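Local coordinates for protein TRAP dicarboxylate transporter, DctP subunit (Anaerococcus prevoti, PDB 4N91) that binds D-glucuronate, in both its alpha and beta forms, as the solute-binding subunit of a TRAP-type transporter, probably handing it on for uptake, at residues Leu99-Asp104 / Gln178-Val183; Trp106-Leu111 / Lys132-Ser137; Val228-Ser233 / Met291-Ile296; Met186-Ser191 / Val307-Lys312. One frame throughout, in Å; residues are numbered along the deposited sequence. Where two conformers were deposited one is given.

Contact 1 of 4, residues Leu99-Asp104 / Gln178-Val183; sequences LETFND and QSPTNV
Glu100 sets its carboxylate against the first turn of helix 180-188, its side chain running at a slant to that of Thr181. OE1 of Glu100 accepts from Thr181 OG1 at 2.7 Å, and Glu100 OE2 takes the backbone N of Thr181 at 2.9 Å with the N-H aimed nearly straight at it (170°). Both donors arrive on the syn side, modestly out of the carboxylate plane, so two bonds from one residue fix the rotation of the group. CG of Glu100 stands between the backbone N and the carbonyl carbon (chi1 67°), and the chain runs extended from there. Ser179, the N-cap of the helix, brings OG to 2.8 Å from Glu100 OE2; its one proton also has Asn182 OD1 within reach, 3.0 Å from OG. An anionic group at the amino end of a helix would be favoured by the helix dipole. The turn follows strand 173-176 after a short link, so the contact ties the loop after helix 96-99 to the turn that follows the pocket residues Arg175 and Gln177. Asn110 ND2 gives OE1 of Glu100 a second donor. Beside the polar group, Thr101 CG2 meets Pro180 CD at 3.5 Å, a tight pair whose side chains cross at about a right angle. A water bridges Thr101 OG1 (2.7 Å) and Gln178 O (2.9 Å), while the Thr101 hydroxyl is also bonded to Ile98 O.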
loop_
_atom_site.group_PDB
_atom_site.type_symbol
_atom_site.label_atom_id
_atom_site.label_comp_id
_atom_site.label_asym_id
_atom_site.label_seq_id
_atom_site.Cartn_x
_atom_site.Cartn_y
_atom_site.Cartn_z
ATOM N N LEU A 99 -3.147 -7.946 2.654
ATOM C CA LEU A 99 -4.450 -8.243 3.233
ATOM C C LEU A 99 -5.154 -9.371 2.491
ATOM O O LEU A 99 -6.002 -10.043 3.061
ATOM C CB LEU A 99 -5.320 -7.011 3.280
ATOM C CG LEU A 99 -4.783 -5.927 4.231
ATOM C CD1 LEU A 99 -5.696 -4.723 4.183
ATOM C CD2 LEU A 99 -4.647 -6.427 5.655
ATOM N N GLU A 100 -4.770 -9.615 1.241
ATOM C CA GLU A 100 -5.346 -10.722 0.480
ATOM C C GLU A 100 -5.096 -12.091 1.098
ATOM O O GLU A 100 -5.792 -13.024 0.779
ATOM C CB GLU A 100 -4.852 -10.695 -0.971
ATOM C CG GLU A 100 -3.376 -10.966 -1.130
ATOM C CD GLU A 100 -2.900 -10.956 -2.583
ATOM O OE1 GLU A 100 -3.610 -10.418 -3.476
ATOM O OE2 GLU A 100 -1.791 -11.483 -2.817
ATOM N N THR A 101 -4.110 -12.209 1.982
ATOM C CA THR A 101 -3.844 -13.468 2.662
ATOM C C THR A 101 -4.745 -13.642 3.889
ATOM O O THR A 101 -4.819 -14.722 4.442
ATOM C CB THR A 101 -2.348 -13.627 3.060
ATOM O OG1 THR A 101 -1.968 -12.629 4.016
ATOM C CG2 THR A 101 -1.457 -13.517 1.836
ATOM N N PHE A 102 -5.439 -12.578 4.278
ATOM C CA PHE A 102 -6.388 -12.623 5.382
ATOM C C PHE A 102 -7.813 -12.827 4.885
ATOM O O PHE A 102 -8.623 -13.451 5.568
ATOM C CB PHE A 102 -6.280 -11.352 6.252
ATOM C CG PHE A 102 -4.985 -11.271 6.997
ATOM C CD1 PHE A 102 -3.843 -10.799 6.372
ATOM C CD2 PHE A 102 -4.884 -11.731 8.300
ATOM C CE1 PHE A 102 -2.624 -10.764 7.053
ATOM C CE2 PHE A 102 -3.673 -11.694 8.975
ATOM C CZ PHE A 102 -2.554 -11.206 8.353
ATOM N N ASN A 103 -8.118 -12.295 3.710
ATOM C CA ASN A 103 -9.381 -12.569 3.018
ATOM C C ASN A 103 -9.160 -12.312 1.545
ATOM O O ASN A 103 -8.615 -11.276 1.160
ATOM C CB ASN A 103 -10.516 -11.698 3.531
ATOM C CG ASN A 103 -11.883 -12.130 3.026
ATOM O OD1 ASN A 103 -12.226 -11.960 1.856
ATOM N ND2 ASN A 103 -12.687 -12.672 3.929
ATOM N N ASP A 104 -9.590 -13.249 0.705
ATOM C CA ASP A 104 -9.277 -13.162 -0.712
ATOM C C ASP A 104 -9.923 -11.986 -1.450
ATOM O O ASP A 104 -9.463 -11.627 -2.525
ATOM C CB ASP A 104 -9.601 -14.479 -1.436
ATOM C CG ASP A 104 -11.094 -14.791 -1.511
ATOM O OD1 ASP A 104 -11.964 -13.929 -1.248
ATOM O OD2 ASP A 104 -11.412 -15.946 -1.876
ATOM N N GLN A 178 4.644 -9.701 0.933
ATOM C CA GLN A 178 4.139 -11.042 1.197
ATOM C C GLN A 178 2.729 -11.178 0.621
ATOM O O GLN A 178 1.722 -11.093 1.331
ATOM C CB GLN A 178 4.170 -11.386 2.688
ATOM C CG GLN A 178 3.997 -12.887 2.941
ATOM C CD GLN A 178 3.962 -13.270 4.412
ATOM O OE1 GLN A 178 2.929 -13.673 4.927
ATOM N NE2 GLN A 178 5.089 -13.146 5.087
ATOM N N SER A 179 2.692 -11.408 -0.683
ATOM C CA SER A 179 1.497 -11.323 -1.486
ATOM C C SER A 179 1.532 -12.363 -2.604
ATOM O O SER A 179 2.343 -12.255 -3.533
ATOM C CB SER A 179 1.468 -9.933 -2.130
ATOM O OG SER A 179 0.484 -9.860 -3.153
ATOM N N PRO A 180 0.679 -13.388 -2.523
ATOM C CA PRO A 180 0.671 -14.380 -3.619
ATOM C C PRO A 180 0.399 -13.772 -4.992
ATOM O O PRO A 180 0.951 -14.256 -5.982
ATOM C CB PRO A 180 -0.400 -15.377 -3.203
ATOM C CG PRO A 180 -0.496 -15.221 -1.678
ATOM C CD PRO A 180 -0.196 -13.775 -1.401
ATOM N N THR A 181 -0.371 -12.696 -5.052
ATOM C CA THR A 181 -0.620 -12.027 -6.327
ATOM C C THR A 181 0.678 -11.517 -6.941
ATOM O O THR A 181 0.978 -11.770 -8.118
ATOM C CB THR A 181 -1.622 -10.868 -6.147
ATOM O OG1 THR A 181 -2.905 -11.421 -5.892
ATOM C CG2 THR A 181 -1.654 -9.990 -7.386
ATOM N N ASN A 182 1.500 -10.858 -6.125
ATOM C CA ASN A 182 2.762 -10.341 -6.612
ATOM C C ASN A 182 3.762 -11.427 -6.955
ATOM O O ASN A 182 4.560 -11.268 -7.876
ATOM C CB ASN A 182 3.348 -9.315 -5.642
ATOM C CG ASN A 182 2.614 -7.987 -5.735
ATOM O OD1 ASN A 182 1.593 -7.789 -5.095
ATOM N ND2 ASN A 182 3.119 -7.092 -6.580
ATOM N N VAL A 183 3.755 -12.523 -6.213
ATOM C CA VAL A 183 4.608 -13.642 -6.597
ATOM C C VAL A 183 4.239 -14.148 -8.001
ATOM O O VAL A 183 5.104 -14.359 -8.852
ATOM C CB VAL A 183 4.518 -14.762 -5.584
ATOM C CG1 VAL A 183 5.229 -16.017 -6.100
ATOM C CG2 VAL A 183 5.115 -14.296 -4.262
HETATM O O HOH W 1 0.624 -11.984 3.813
#

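Contact 2 of 4, residues Trp106-Leu111 / Lys132-Ser137; sequences WEIFNL and KPIFES
The loop after helix 96-99 packs on helix 128-135 chiefly through Trp106, whose indole lies against Ile134 and Phe135. Ile134 CG2 sits over the six-membered ring of Trp106, 4.0 Å from its centroid and 26° off the normal, a CH-pi contact. The carbonyl of the same residue faces the same side of the indole, Ile134 O lying 3.5 Å from Trp106 CZ2, toward the rim. Ile134 has CG1 beside its backbone N (chi1 -53°), which leaves CG2 anti to that N. Phe135 approaches differently: its ring and the six-membered ring of Trp106 meet rim to rim with planes only 22° apart, and Phe135 CD1 comes to 3.7 Å from Trp106 CZ3. In this solute-binding fold the contact is buried packing, with the Trp106 side chain about 12 Å from the bound alpha-glucuronate, and Phe324 of helix 322-334 also touches Ile108 and Ile134. Ile134 O is gripped twice, by Ser137 OG at 2.8 Å and by the backbone N of Ser137 at 3.1 Å. That hydroxyl also lies near the indole nitrogen, but Trp106 NE1 makes its hydrogen bond to Thr138 OG1. Further along the loop, Ile108 CG2 rests over the centre of the Phe109 ring, 3.8 Å above its plane. The same methyl meets Ile134 CD1 at 4.1 Å, the two isoleucine side chains crossing at about a right angle.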
loop_
_atom_site.group_PDB
_atom_site.type_symbol
_atom_site.label_atom_id
_atom_site.label_comp_id
_atom_site.label_asym_id
_atom_site.label_seq_id
_atom_site.Cartn_x
_atom_site.Cartn_y
_atom_site.Cartn_z
ATOM N N TRP A 106 -9.738 -8.937 -0.868
ATOM C CA TRP A 106 -8.815 -7.787 -0.991
ATOM C C TRP A 106 -7.998 -7.848 -2.289
ATOM O O TRP A 106 -7.431 -6.842 -2.731
ATOM C CB TRP A 106 -7.864 -7.675 0.191
ATOM C CG TRP A 106 -8.487 -7.436 1.522
ATOM C CD1 TRP A 106 -8.836 -8.390 2.436
ATOM C CD2 TRP A 106 -8.785 -6.176 2.131
ATOM N NE1 TRP A 106 -9.339 -7.806 3.560
ATOM C CE2 TRP A 106 -9.338 -6.452 3.402
ATOM C CE3 TRP A 106 -8.643 -4.845 1.733
ATOM C CZ2 TRP A 106 -9.739 -5.447 4.277
ATOM C CZ3 TRP A 106 -9.056 -3.852 2.597
ATOM C CH2 TRP A 106 -9.589 -4.157 3.850
ATOM N N GLU A 107 -7.942 -9.030 -2.895
ATOM C CA GLU A 107 -7.224 -9.253 -4.154
ATOM C C GLU A 107 -7.572 -8.241 -5.208
ATOM O O GLU A 107 -6.772 -7.991 -6.095
ATOM C CB GLU A 107 -7.629 -10.607 -4.756
ATOM C CG GLU A 107 -6.941 -11.770 -4.182
ATOM C CD GLU A 107 -7.530 -13.080 -4.655
ATOM O OE1 GLU A 107 -8.721 -13.135 -5.118
ATOM O OE2 GLU A 107 -6.796 -14.074 -4.528
ATOM N N ILE A 108 -8.794 -7.723 -5.170
ATOM C CA ILE A 108 -9.261 -6.825 -6.228
ATOM C C ILE A 108 -8.293 -5.662 -6.502
ATOM O O ILE A 108 -7.970 -5.370 -7.665
ATOM C CB ILE A 108 -10.707 -6.315 -5.946
ATOM C CG1 ILE A 108 -11.222 -5.438 -7.087
ATOM C CG2 ILE A 108 -10.810 -5.547 -4.631
ATOM C CD1 ILE A 108 -11.399 -6.147 -8.365
ATOM N N PHE A 109 -7.830 -5.008 -5.447
ATOM C CA PHE A 109 -6.964 -3.829 -5.636
ATOM C C PHE A 109 -5.487 -4.183 -5.854
ATOM O O PHE A 109 -4.658 -3.290 -6.012
ATOM C CB PHE A 109 -7.079 -2.848 -4.474
ATOM C CG PHE A 109 -8.476 -2.395 -4.190
ATOM C CD1 PHE A 109 -9.299 -1.929 -5.203
ATOM C CD2 PHE A 109 -8.975 -2.433 -2.903
ATOM C CE1 PHE A 109 -10.581 -1.518 -4.914
ATOM C CE2 PHE A 109 -10.267 -2.020 -2.627
ATOM C CZ PHE A 109 -11.064 -1.585 -3.630
ATOM N N ASN A 110 -5.162 -5.466 -5.855
ATOM C CA ASN A 110 -3.799 -5.930 -6.166
ATOM C C ASN A 110 -3.607 -6.324 -7.626
ATOM O O ASN A 110 -2.501 -6.686 -8.032
ATOM C CB ASN A 110 -3.421 -7.104 -5.266
ATOM C CG ASN A 110 -3.362 -6.702 -3.810
ATOM O OD1 ASN A 110 -3.087 -5.539 -3.506
ATOM N ND2 ASN A 110 -3.673 -7.630 -2.914
ATOM N N LEU A 111 -4.663 -6.232 -8.427
ATOM C CA LEU A 111 -4.567 -6.590 -9.837
ATOM C C LEU A 111 -3.662 -5.602 -10.573
ATOM O O LEU A 111 -3.810 -4.405 -10.417
ATOM C CB LEU A 111 -5.954 -6.590 -10.488
ATOM C CG LEU A 111 -6.930 -7.648 -9.966
ATOM C CD1 LEU A 111 -8.309 -7.482 -10.613
ATOM C CD2 LEU A 111 -6.366 -9.031 -10.229
ATOM N N LYS A 132 -16.561 -0.333 0.963
ATOM C CA LYS A 132 -17.105 -0.808 2.231
ATOM C C LYS A 132 -17.237 -2.327 2.348
ATOM O O LYS A 132 -16.871 -2.888 3.373
ATOM C CB LYS A 132 -18.414 -0.096 2.586
ATOM C CG LYS A 132 -18.212 0.859 3.760
ATOM C CD LYS A 132 -19.042 2.145 3.708
ATOM C CE LYS A 132 -18.725 2.994 4.948
ATOM N NZ LYS A 132 -19.434 4.304 5.009
ATOM N N PRO A 133 -17.728 -3.007 1.298
ATOM C CA PRO A 133 -17.809 -4.474 1.368
ATOM C C PRO A 133 -16.441 -5.130 1.503
ATOM O O PRO A 133 -16.320 -6.172 2.156
ATOM C CB PRO A 133 -18.444 -4.857 0.031
ATOM C CG PRO A 133 -19.159 -3.664 -0.387
ATOM C CD PRO A 133 -18.399 -2.480 0.106
ATOM N N ILE A 134 -15.430 -4.511 0.907
ATOM C CA ILE A 134 -14.073 -5.023 0.992
ATOM C C ILE A 134 -13.526 -4.778 2.402
ATOM O O ILE A 134 -13.018 -5.699 3.052
ATOM C CB ILE A 134 -13.161 -4.355 -0.047
ATOM C CG1 ILE A 134 -13.767 -4.459 -1.442
ATOM C CG2 ILE A 134 -11.765 -4.974 -0.036
ATOM C CD1 ILE A 134 -13.896 -5.857 -1.950
ATOM N N PHE A 135 -13.653 -3.543 2.865
ATOM C CA PHE A 135 -13.132 -3.139 4.177
ATOM C C PHE A 135 -13.759 -3.943 5.327
ATOM O O PHE A 135 -13.128 -4.157 6.361
ATOM C CB PHE A 135 -13.381 -1.645 4.421
ATOM C CG PHE A 135 -12.487 -0.716 3.627
ATOM C CD1 PHE A 135 -11.616 -1.192 2.663
ATOM C CD2 PHE A 135 -12.527 0.645 3.868
ATOM C CE1 PHE A 135 -10.805 -0.314 1.958
ATOM C CE2 PHE A 135 -11.722 1.513 3.159
ATOM C CZ PHE A 135 -10.871 1.037 2.224
ATOM N N GLU A 136 -14.992 -4.395 5.145
ATOM C CA GLU A 136 -15.718 -5.136 6.179
ATOM C C GLU A 136 -15.559 -6.648 6.076
ATOM O O GLU A 136 -16.083 -7.382 6.901
ATOM C CB GLU A 136 -17.207 -4.781 6.119
ATOM C CG GLU A 136 -17.478 -3.331 6.445
ATOM C CD GLU A 136 -18.917 -2.914 6.215
ATOM O OE1 GLU A 136 -19.769 -3.781 5.922
ATOM O OE2 GLU A 136 -19.182 -1.696 6.327
ATOM N N SER A 137 -14.829 -7.108 5.071
ATOM C CA SER A 137 -14.758 -8.526 4.756
ATOM C C SER A 137 -14.090 -9.362 5.842
ATOM O O SER A 137 -14.360 -10.559 5.966
ATOM C CB SER A 137 -14.026 -8.711 3.422
ATOM O OG SER A 137 -12.661 -8.391 3.544
#

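Contact 3 of 4, residues Val228-Ser233 / Met291-Ile296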
loop_
_atom_site.group_PDB
_atom_site.type_symbol
_atom_site.label_atom_id
_atom_site.label_comp_id
_atom_site.label_asym_id
_atom_site.label_seq_id
_atom_site.Cartn_x
_atom_site.Cartn_y
_atom_site.Cartn_z
ATOM N N VAL A 228 21.459 2.148 -3.451
ATOM C CA VAL A 228 21.917 0.953 -4.112
ATOM C C VAL A 228 21.364 0.849 -5.531
ATOM O O VAL A 228 22.086 0.486 -6.452
ATOM C CB VAL A 228 21.471 -0.302 -3.348
ATOM C CG1 VAL A 228 21.800 -1.564 -4.155
ATOM C CG2 VAL A 228 22.092 -0.336 -1.956
ATOM N N CYS A 229 20.077 1.174 -5.708
ATOM C CA CYS A 229 19.419 1.016 -7.005
ATOM C C CYS A 229 19.265 2.313 -7.737
ATOM O O CYS A 229 18.519 3.194 -7.299
ATOM C CB CYS A 229 18.026 0.402 -6.869
ATOM S SG CYS A 229 18.085 -1.297 -6.236
ATOM N N LYS A 230 19.965 2.453 -8.864
ATOM C CA LYS A 230 19.922 3.711 -9.580
ATOM C C LYS A 230 19.135 3.665 -10.882
ATOM O O LYS A 230 19.168 4.628 -11.639
ATOM C CB LYS A 230 21.332 4.217 -9.900
ATOM C CG LYS A 230 22.329 4.213 -8.755
ATOM C CD LYS A 230 22.076 5.341 -7.794
ATOM C CE LYS A 230 23.279 5.476 -6.841
ATOM N NZ LYS A 230 22.900 6.227 -5.650
ATOM N N TYR A 231 18.492 2.534 -11.176
ATOM C CA TYR A 231 17.637 2.444 -12.361
ATOM C C TYR A 231 16.188 2.263 -11.910
ATOM O O TYR A 231 15.827 1.210 -11.386
ATOM C CB TYR A 231 18.024 1.274 -13.255
ATOM C CG TYR A 231 19.446 1.322 -13.772
ATOM C CD1 TYR A 231 19.819 2.217 -14.772
ATOM C CD2 TYR A 231 20.406 0.470 -13.277
ATOM C CE1 TYR A 231 21.114 2.247 -15.239
ATOM C CE2 TYR A 231 21.714 0.509 -13.738
ATOM C CZ TYR A 231 22.061 1.403 -14.702
ATOM O OH TYR A 231 23.365 1.394 -15.184
ATOM N N TYR A 232 15.373 3.284 -12.126
ATOM C CA TYR A 232 13.967 3.234 -11.752
ATOM C C TYR A 232 13.155 3.367 -13.017
ATOM O O TYR A 232 13.206 4.399 -13.685
ATOM C CB TYR A 232 13.621 4.327 -10.748
ATOM C CG TYR A 232 12.202 4.261 -10.186
ATOM C CD1 TYR A 232 11.126 4.736 -10.900
ATOM C CD2 TYR A 232 11.957 3.753 -8.924
ATOM C CE1 TYR A 232 9.838 4.703 -10.389
ATOM C CE2 TYR A 232 10.656 3.692 -8.410
ATOM C CZ TYR A 232 9.603 4.187 -9.161
ATOM O OH TYR A 232 8.333 4.146 -8.676
ATOM N N SER A 233 12.408 2.317 -13.338
ATOM C CA SER A 233 11.733 2.190 -14.618
ATOM C C SER A 233 10.199 2.193 -14.465
ATOM O O SER A 233 9.633 1.265 -13.913
ATOM C CB SER A 233 12.190 0.904 -15.303
ATOM O OG SER A 233 11.539 0.724 -16.552
HETATM N N MSE A 291 20.504 12.037 -5.985
HETATM C CA MSE A 291 21.227 10.865 -5.504
HETATM C C MSE A 291 21.839 10.057 -6.656
HETATM O O MSE A 291 22.570 9.098 -6.425
HETATM C CB MSE A 291 20.283 9.931 -4.738
HETATM C CG MSE A 291 19.881 10.390 -3.381
HETATM SE SE MSE A 291 18.476 9.169 -2.756
HETATM C CE MSE A 291 19.523 7.562 -2.675
ATOM N N GLY A 292 21.499 10.396 -7.891
ATOM C CA GLY A 292 22.031 9.672 -9.032
ATOM C C GLY A 292 21.082 8.656 -9.640
ATOM O O GLY A 292 21.469 7.876 -10.508
ATOM N N VAL A 293 19.827 8.643 -9.204
ATOM C CA VAL A 293 18.896 7.706 -9.809
ATOM C C VAL A 293 18.529 8.176 -11.202
ATOM O O VAL A 293 18.228 9.353 -11.436
ATOM C CB VAL A 293 17.624 7.529 -8.951
ATOM C CG1 VAL A 293 16.592 6.652 -9.659
ATOM C CG2 VAL A 293 17.977 6.970 -7.592
ATOM N N GLU A 294 18.550 7.239 -12.129
ATOM C CA GLU A 294 18.076 7.470 -13.472
ATOM C C GLU A 294 16.676 6.935 -13.656
ATOM O O GLU A 294 16.390 5.756 -13.395
ATOM C CB GLU A 294 19.031 6.844 -14.483
ATOM C CG GLU A 294 18.544 6.967 -15.935
ATOM C CD GLU A 294 19.475 6.298 -16.903
ATOM O OE1 GLU A 294 20.609 5.983 -16.493
ATOM O OE2 GLU A 294 19.081 6.095 -18.073
ATOM N N PHE A 295 15.774 7.807 -14.088
ATOM C CA PHE A 295 14.410 7.404 -14.347
ATOM C C PHE A 295 14.267 6.997 -15.811
ATOM O O PHE A 295 14.746 7.679 -16.715
ATOM C CB PHE A 295 13.435 8.521 -13.951
ATOM C CG PHE A 295 13.370 8.751 -12.472
ATOM C CD1 PHE A 295 12.638 7.898 -11.675
ATOM C CD2 PHE A 295 14.036 9.802 -11.879
ATOM C CE1 PHE A 295 12.565 8.075 -10.321
ATOM C CE2 PHE A 295 13.993 9.983 -10.510
ATOM C CZ PHE A 295 13.246 9.115 -9.720
ATOM N N ILE A 296 13.665 5.840 -16.013
ATOM C CA ILE A 296 13.382 5.295 -17.329
ATOM C C ILE A 296 11.872 5.226 -17.547
ATOM O O ILE A 296 11.113 4.994 -16.596
ATOM C CB ILE A 296 14.003 3.888 -17.454
ATOM C CG1 ILE A 296 15.525 3.983 -17.274
ATOM C CG2 ILE A 296 13.645 3.263 -18.789
ATOM C CD1 ILE A 296 16.185 2.640 -17.093
#
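The Tyr232 and Phe295 rings lean together obliquely, their planes 68° apart. Tyr232 CD1 comes in at the edge of the Phe295 ring, near its plane, and stands 3.6 Å from Phe295 CD1. One face of the Phe295 ring takes Val293 CG1, offset toward the rim; this methyl also lies 3.9 Å from Tyr232 CB. Beyond the pair, Tyr232 OH is bonded to the backbone O of Asn215, a glucuronate-binding residue, and the Tyr232 ring meets Tyr234 edge-to-face. On the other face of the sheet stand Tyr231, Glu294, Ser233 and Ile296. There Tyr231 CE1 and Glu294 OE1 are 4.0 Å apart, with the side chains at a slant to each other. Strand 294-296 runs parallel to strand 231-238 and is an outermost strand of a mixed four-stranded sheet; strand 231-238 pairs on its other edge, antiparallel, with 154-158. The register puts Tyr231 beside Glu294, Tyr232 beside Phe295 and Ser233 beside Ile296. Three backbone bonds hold it: Glu294 N to Lys230 O at 2.7 Å, Tyr232 N to Glu294 O at 3.0 Å and nearly straight (178°), and Ile296 N to Tyr232 O at 2.8 Å. Just ahead, Gly292 closes helix 256-290 in a Schellman motif. The Lys230 chain, bent at chi2 (-76°), passes the Gly292 carbonyl and donates NZ to the carbonyl O of selenomethionine Met291 at 3.0 Å; NZ is also, and more strongly, hydrogen-bonded to Gly226 O. Cys229 O is buried here without a hydrogen-bonding partner, and Val293 CG2 lies 3.8 Å from it.

Contact 4 of 4, residues Met186-Ser191 / Val307-Lys312; sequences MDLLGS and VAPLTK
Val307 O takes the backbone N of Leu310 at 2.9 Å, and the CD1 methyl of Leu188 nestles against this turn. Leu188 CD1 lies 3.7 Å from Leu310 CB and 4.1 Å from Val307 O; the Leu188 and Leu310 side chains meet at a slant. With CD1 anti to CA (chi2 164°), Leu188 presents CD1 to Leu310 and its other methyl, CD2, to Pro309 CB at 4.2 Å, where the two side chains slide past each other in opposite directions. Helix 301-317 is kinked here: Pro309 has no N-H to give, and Leu310 N bonds three residues back instead of four. The contact thus sets the kinked turn against the far end of helix 180-188, whose earlier residues Thr181 and Met185 also touch Leu310. Gly190 follows with positive phi (74°) in a Schellman motif that ends the helix, Ser191 N reaching back to Met186 O at 3.0 Å. Just before this glycine, Leu189 packs on Val307: CG and CD2 of Leu189 both lie 3.8 Å from Val307 CG1. Pro112 touches both Val307 and Leu310, and Phe156 of strand 154-158 touches Leu189.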
loop_
_atom_site.group_PDB
_atom_site.type_symbol
_atom_site.label_atom_id
_atom_site.label_comp_id
_atom_site.label_asym_id
_atom_site.label_seq_id
_atom_site.Cartn_x
_atom_site.Cartn_y
_atom_site.Cartn_z
HETATM N N MSE A 186 5.440 -11.890 -10.746
HETATM C CA MSE A 186 6.860 -12.018 -11.094
HETATM C C MSE A 186 7.074 -13.261 -11.955
HETATM O O MSE A 186 7.881 -13.224 -12.887
HETATM C CB MSE A 186 7.775 -12.071 -9.878
HETATM C CG MSE A 186 7.699 -10.848 -8.985
HETATM SE SE MSE A 186 7.903 -9.132 -9.944
HETATM C CE MSE A 186 9.441 -9.518 -11.000
ATOM N N ASP A 187 6.348 -14.343 -11.650
ATOM C CA ASP A 187 6.452 -15.565 -12.435
ATOM C C ASP A 187 6.068 -15.311 -13.902
ATOM O O ASP A 187 6.763 -15.776 -14.822
ATOM C CB ASP A 187 5.535 -16.644 -11.883
ATOM C CG ASP A 187 6.003 -17.218 -10.576
ATOM O OD1 ASP A 187 7.198 -17.078 -10.217
ATOM O OD2 ASP A 187 5.154 -17.849 -9.916
ATOM N N LEU A 188 4.975 -14.580 -14.122
ATOM C CA LEU A 188 4.513 -14.262 -15.472
ATOM C C LEU A 188 5.459 -13.333 -16.223
ATOM O O LEU A 188 5.515 -13.341 -17.453
ATOM C CB LEU A 188 3.130 -13.620 -15.410
ATOM C CG LEU A 188 1.997 -14.575 -15.073
ATOM C CD1 LEU A 188 0.763 -13.794 -14.649
ATOM C CD2 LEU A 188 1.711 -15.463 -16.289
ATOM N N LEU A 189 6.195 -12.517 -15.479
ATOM C CA LEU A 189 7.250 -11.687 -16.058
ATOM C C LEU A 189 8.562 -12.450 -16.321
ATOM O O LEU A 189 9.568 -11.846 -16.719
ATOM C CB LEU A 189 7.530 -10.502 -15.128
ATOM C CG LEU A 189 6.405 -9.473 -15.048
ATOM C CD1 LEU A 189 6.596 -8.475 -13.873
ATOM C CD2 LEU A 189 6.343 -8.710 -16.370
ATOM N N GLY A 190 8.572 -13.760 -16.092
ATOM C CA GLY A 190 9.756 -14.578 -16.333
ATOM C C GLY A 190 10.861 -14.400 -15.308
ATOM O O GLY A 190 12.017 -14.751 -15.548
ATOM N N SER A 191 10.490 -13.883 -14.144
ATOM C CA SER A 191 11.440 -13.507 -13.110
ATOM C C SER A 191 11.221 -14.368 -11.863
ATOM O O SER A 191 10.565 -15.430 -11.921
ATOM C CB SER A 191 11.262 -12.013 -12.838
ATOM O OG SER A 191 12.308 -11.488 -12.058
ATOM N N VAL A 307 1.464 -9.822 -17.956
ATOM C CA VAL A 307 0.763 -10.110 -16.706
ATOM C C VAL A 307 -0.757 -10.202 -16.829
ATOM O O VAL A 307 -1.435 -10.500 -15.832
ATOM C CB VAL A 307 1.138 -9.116 -15.580
ATOM C CG1 VAL A 307 2.648 -9.073 -15.404
ATOM C CG2 VAL A 307 0.580 -7.708 -15.861
ATOM N N ALA A 308 -1.292 -9.996 -18.039
ATOM C CA ALA A 308 -2.736 -10.093 -18.272
ATOM C C ALA A 308 -3.361 -11.400 -17.756
ATOM O O ALA A 308 -4.462 -11.384 -17.189
ATOM C CB ALA A 308 -3.042 -9.902 -19.752
ATOM N N PRO A 309 -2.666 -12.537 -17.928
ATOM C CA PRO A 309 -3.257 -13.782 -17.416
ATOM C C PRO A 309 -3.563 -13.755 -15.926
ATOM O O PRO A 309 -4.457 -14.452 -15.473
ATOM C CB PRO A 309 -2.186 -14.829 -17.715
ATOM C CG PRO A 309 -1.452 -14.287 -18.880
ATOM C CD PRO A 309 -1.410 -12.794 -18.652
ATOM N N LEU A 310 -2.836 -12.956 -15.160
ATOM C CA LEU A 310 -3.083 -12.884 -13.732
ATOM C C LEU A 310 -4.485 -12.375 -13.422
ATOM O O LEU A 310 -5.177 -12.912 -12.562
ATOM C CB LEU A 310 -2.047 -11.978 -13.073
ATOM C CG LEU A 310 -2.102 -11.866 -11.558
ATOM C CD1 LEU A 310 -2.152 -13.212 -10.942
ATOM C CD2 LEU A 310 -0.859 -11.106 -11.064
ATOM N N THR A 311 -4.903 -11.333 -14.124
ATOM C CA THR A 311 -6.241 -10.792 -13.924
ATOM C C THR A 311 -7.296 -11.814 -14.324
ATOM O O THR A 311 -8.295 -11.996 -13.617
ATOM C CB THR A 311 -6.417 -9.491 -14.696
ATOM O OG1 THR A 311 -5.546 -8.499 -14.132
ATOM C CG2 THR A 311 -7.859 -8.993 -14.654
ATOM N N LYS A 312 -7.081 -12.474 -15.458
ATOM C CA LYS A 312 -7.995 -13.521 -15.905
ATOM C C LYS A 312 -8.118 -14.620 -14.854
ATOM O O LYS A 312 -9.219 -15.065 -14.549
ATOM C CB LYS A 312 -7.535 -14.104 -17.245
ATOM C CG LYS A 312 -8.417 -15.236 -17.778
ATOM C CD LYS A 312 -7.862 -15.813 -19.078
ATOM C CE LYS A 312 -8.881 -16.704 -19.791
ATOM N NZ LYS A 312 -8.832 -18.119 -19.325
#

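Overall arrangement
From the N terminus, contact 1 opens first, at 99-104, and contact 2 opens and closes (106-111 with 132-137) within its loop before 178-183 completes contact 1. Contact 4 then opens at 186-191 and encloses contact 3, which pairs 228-233 with 291-296, before 307-312 closes it. The chain therefore forms two nested pairs in series, with no crossing. Contacts 1 and 4 use opposite ends of helix 180-188, one meeting the loop after helix 96-99 and the other helix 301-317. Contacts 1 and 2 touch through Glu100 and Asn110. Contact 3, on the edge of the four-stranded sheet, lies across the chain's centre from contact 2, about 32 Å between centres.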